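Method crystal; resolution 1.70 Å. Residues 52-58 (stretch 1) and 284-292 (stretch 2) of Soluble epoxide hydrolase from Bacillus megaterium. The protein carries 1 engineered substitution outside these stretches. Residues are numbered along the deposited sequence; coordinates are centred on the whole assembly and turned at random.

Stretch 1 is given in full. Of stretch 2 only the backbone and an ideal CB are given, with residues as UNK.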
# COMPACT_ATOMS: atom_id res chain seq x y z
N HIS A 52 -5.60 10.05 -0.49
CA HIS A 52 -6.33 10.55 -1.66
C HIS A 52 -6.34 9.55 -2.82
O HIS A 52 -7.21 9.62 -3.69
CB HIS A 52 -5.72 11.89 -2.11
CG HIS A 52 -6.50 12.60 -3.18
ND1 HIS A 52 -7.74 13.16 -2.95
CD2 HIS A 52 -6.18 12.87 -4.47
CE1 HIS A 52 -8.16 13.73 -4.07
NE2 HIS A 52 -7.24 13.58 -5.00
N ILE A 53 -5.37 8.64 -2.87
CA ILE A 53 -5.32 7.71 -4.00
C ILE A 53 -6.59 6.85 -4.07
O ILE A 53 -6.96 6.33 -5.13
CB ILE A 53 -4.05 6.83 -4.01
CG1 ILE A 53 -3.90 6.14 -5.37
CG2 ILE A 53 -4.09 5.79 -2.87
CD1 ILE A 53 -2.53 5.54 -5.57
N TRP A 54 -7.28 6.74 -2.93
CA TRP A 54 -8.45 5.87 -2.82
C TRP A 54 -9.77 6.59 -3.08
O TRP A 54 -10.85 6.02 -2.90
CB TRP A 54 -8.50 5.24 -1.43
CG TRP A 54 -7.32 4.39 -1.13
CD1 TRP A 54 -6.32 4.66 -0.22
CD2 TRP A 54 -7.00 3.13 -1.72
NE1 TRP A 54 -5.41 3.63 -0.21
CE2 TRP A 54 -5.80 2.68 -1.12
CE3 TRP A 54 -7.62 2.33 -2.69
CZ2 TRP A 54 -5.20 1.47 -1.47
CZ3 TRP A 54 -7.02 1.12 -3.03
CH2 TRP A 54 -5.83 0.70 -2.42
N ARG A 55 -9.69 7.85 -3.50
CA ARG A 55 -10.87 8.70 -3.63
C ARG A 55 -12.06 8.05 -4.36
O ARG A 55 -13.22 8.24 -3.97
CB ARG A 55 -10.50 10.02 -4.31
CG ARG A 55 -9.92 9.86 -5.72
CD ARG A 55 -9.11 11.10 -6.11
NE ARG A 55 -8.56 10.99 -7.46
CZ ARG A 55 -7.45 10.32 -7.76
NH1 ARG A 55 -6.78 9.69 -6.80
NH2 ARG A 55 -7.03 10.27 -9.02
N HIS A 56 -11.78 7.30 -5.43
CA HIS A 56 -12.87 6.72 -6.22
C HIS A 56 -13.55 5.56 -5.51
O HIS A 56 -14.74 5.30 -5.71
CB HIS A 56 -12.37 6.27 -7.59
CG HIS A 56 -11.82 7.39 -8.42
ND1 HIS A 56 -12.60 8.41 -8.91
CD2 HIS A 56 -10.56 7.63 -8.86
CE1 HIS A 56 -11.85 9.25 -9.61
NE2 HIS A 56 -10.61 8.79 -9.61
N GLN A 57 -12.79 4.84 -4.68
CA GLN A 57 -13.37 3.76 -3.89
C GLN A 57 -14.09 4.31 -2.67
O GLN A 57 -15.12 3.78 -2.26
CB GLN A 57 -12.30 2.74 -3.47
CG GLN A 57 -11.78 1.88 -4.62
CD GLN A 57 -10.94 2.67 -5.59
OE1 GLN A 57 -10.02 3.41 -5.18
NE2 GLN A 57 -11.23 2.54 -6.88
N ILE A 58 -13.56 5.38 -2.09
CA ILE A 58 -14.26 6.06 -1.00
C ILE A 58 -15.64 6.51 -1.48
O ILE A 58 -16.65 6.28 -0.81
CB ILE A 58 -13.45 7.27 -0.48
CG1 ILE A 58 -12.20 6.77 0.24
CG2 ILE A 58 -14.30 8.13 0.47
CD1 ILE A 58 -11.21 7.86 0.55
N UNK A 284 0.86 0.66 -12.25
CA UNK A 284 1.10 0.43 -10.82
C UNK A 284 -0.12 0.62 -9.90
O UNK A 284 -0.19 0.01 -8.82
CB UNK A 284 2.21 1.37 -10.35
N UNK A 285 -1.04 1.47 -10.30
CA UNK A 285 -2.12 1.89 -9.39
C UNK A 285 -3.50 1.83 -10.04
O UNK A 285 -4.13 2.86 -10.32
CB UNK A 285 -1.86 3.31 -8.89
N UNK A 286 -4.00 0.61 -10.26
CA UNK A 286 -5.29 0.41 -10.93
C UNK A 286 -6.42 1.18 -10.25
O UNK A 286 -7.34 1.61 -10.93
CB UNK A 286 -5.63 -1.08 -10.97
N UNK A 287 -6.35 1.34 -8.94
CA UNK A 287 -7.49 1.89 -8.22
C UNK A 287 -7.89 3.28 -8.71
O UNK A 287 -9.08 3.61 -8.70
CB UNK A 287 -7.18 1.95 -6.72
N UNK A 288 -6.92 4.11 -9.13
CA UNK A 288 -7.29 5.40 -9.72
C UNK A 288 -7.00 5.55 -11.21
O UNK A 288 -7.44 6.51 -11.83
CB UNK A 288 -6.56 6.52 -8.97
N UNK A 289 -6.31 4.57 -11.80
CA UNK A 289 -6.15 4.53 -13.25
C UNK A 289 -7.41 4.05 -13.97
O UNK A 289 -7.80 4.61 -15.01
CB UNK A 289 -4.97 3.62 -13.62
N UNK A 290 -8.05 3.02 -13.41
CA UNK A 290 -9.23 2.40 -13.99
C UNK A 290 -10.27 2.15 -12.90
O UNK A 290 -10.61 1.01 -12.59
CB UNK A 290 -8.86 1.09 -14.70
N UNK A 291 -10.79 3.23 -12.31
CA UNK A 291 -11.62 3.06 -11.11
C UNK A 291 -12.91 2.28 -11.36
O UNK A 291 -13.34 1.53 -10.48
CB UNK A 291 -11.97 4.43 -10.53
N UNK A 292 -13.53 2.45 -12.52
CA UNK A 292 -14.80 1.76 -12.76
C UNK A 292 -14.59 0.24 -12.84
O UNK A 292 -15.32 -0.53 -12.21
CB UNK A 292 -15.45 2.27 -14.05

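Position 284 has nothing of stretch 1 within 5.5 Å of its ideal CB, so this contact sets no rule; the deposited residue is H284, whose ring stays out of reach.

Position 285 points toward stretch 1, and its ideal CB already lies 4.1 Å from I53 CD1. A small apolar side chain fits; so, as an N-cap, would a short polar one. The residue is A285, its CB 4.0 Å from I53 CD1, a plain apolar touch.

Position 286 opens the helix, pointing sideways into space that stretch 1 leaves empty. Its phi of -54° admits proline, among many others. It is P286.

Position 287 faces stretch 1: the ideal CB is 3.8 Å from W54 CZ3 and 3.6 Å from Q57 OE1. A medium-length chain would suit, aliphatic or a flexible amide that can lie on the indole. Q287 takes the p rotamer and sets NE2 over one face of the W54 ring, 3.5 Å from W54 CH2, and 3.6 Å from I53 CD1. Q57 NE2 also donates to Q287 O at 3.0 Å, a bond to the backbone that does not depend on the side chain's own polar atoms.

Position 288 offers the clearest instruction. Its ideal CB lies 3.8 Å from R55 NH2, so the guanidinium asks for an acceptor, while I53 presents an aliphatic flank. Asp, Glu, Asn, Gln or His could answer the first demand; a flat ring also answers the second. H288 does both. Its ND1 accepts from R55 NH1 at 3.0 Å and from R55 NH2 at 3.2 Å. R55 NH1 meets the H288 ring at its edge, so one face stays free for I53 CG1, 3.6 Å from the ring centroid in a CH-pi contact. R55 NH1 also donates to H52 O at 3.1 Å. A water joins H56 NE2 (2.8 Å from its O) to H288 O (2.7 Å).

Position 289 points away, so stretch 1 is indifferent and polar or charged chains would suit. E289 turns back on its own helix, OE2 accepting from A285 N at 3.0 Å.

Position 290 also points away, leaving helical angles between two helices; many residues would do, and it is K290.

Position 291 points toward stretch 1 with its ideal CB a tight 3.5 Å from H56 CB. A compact side chain such as Ala or Pro suits it, or a longer one that turns aside; phi of -64° permits proline. P291 places CB 3.6 Å from H56 CB and CG over the imidazole face, 4.1 Å from the H56 ring centroid.

Position 292 points away into space unclaimed by stretch 1, so polar or charged chains of almost any length would suit; it is Q292.

Stretch 2, residues 284-292: HAPQHEKPQ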
# COMPACT_ATOMS: atom_id res chain seq x y z
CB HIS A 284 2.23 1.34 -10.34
CG HIS A 284 2.60 1.14 -8.90
ND1 HIS A 284 3.17 -0.03 -8.44
CD2 HIS A 284 2.50 1.96 -7.83
CE1 HIS A 284 3.39 0.08 -7.14
NE2 HIS A 284 3.00 1.28 -6.75
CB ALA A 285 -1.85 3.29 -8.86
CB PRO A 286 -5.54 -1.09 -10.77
CG PRO A 286 -4.18 -1.69 -10.64
CD PRO A 286 -3.38 -0.67 -9.86
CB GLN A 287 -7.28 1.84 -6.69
CG GLN A 287 -6.21 2.77 -6.13
CD GLN A 287 -4.83 2.14 -6.10
OE1 GLN A 287 -4.44 1.42 -7.02
NE2 GLN A 287 -4.09 2.39 -5.01
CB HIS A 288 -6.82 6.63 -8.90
CG HIS A 288 -5.35 6.87 -8.90
ND1 HIS A 288 -4.79 8.04 -8.41
CD2 HIS A 288 -4.31 6.11 -9.31
CE1 HIS A 288 -3.48 7.98 -8.52
NE2 HIS A 288 -3.16 6.82 -9.06
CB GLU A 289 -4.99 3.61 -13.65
CG GLU A 289 -3.63 4.11 -13.22
CD GLU A 289 -2.51 3.17 -13.64
OE1 GLU A 289 -2.55 2.68 -14.80
OE2 GLU A 289 -1.60 2.92 -12.81
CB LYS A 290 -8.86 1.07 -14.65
CG LYS A 290 -7.86 1.19 -15.79
CD LYS A 290 -8.44 1.96 -16.97
CE LYS A 290 -7.48 1.93 -18.17
NZ LYS A 290 -8.09 2.46 -19.44
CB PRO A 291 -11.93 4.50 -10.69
CG PRO A 291 -11.75 5.31 -11.94
CD PRO A 291 -10.61 4.65 -12.66
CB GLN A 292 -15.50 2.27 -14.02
CG GLN A 292 -16.82 1.56 -14.26
CD GLN A 292 -17.66 2.21 -15.34
OE1 GLN A 292 -17.50 3.39 -15.66
NE2 GLN A 292 -18.57 1.43 -15.92
O HOH W 1 -8.66 8.88 -11.60
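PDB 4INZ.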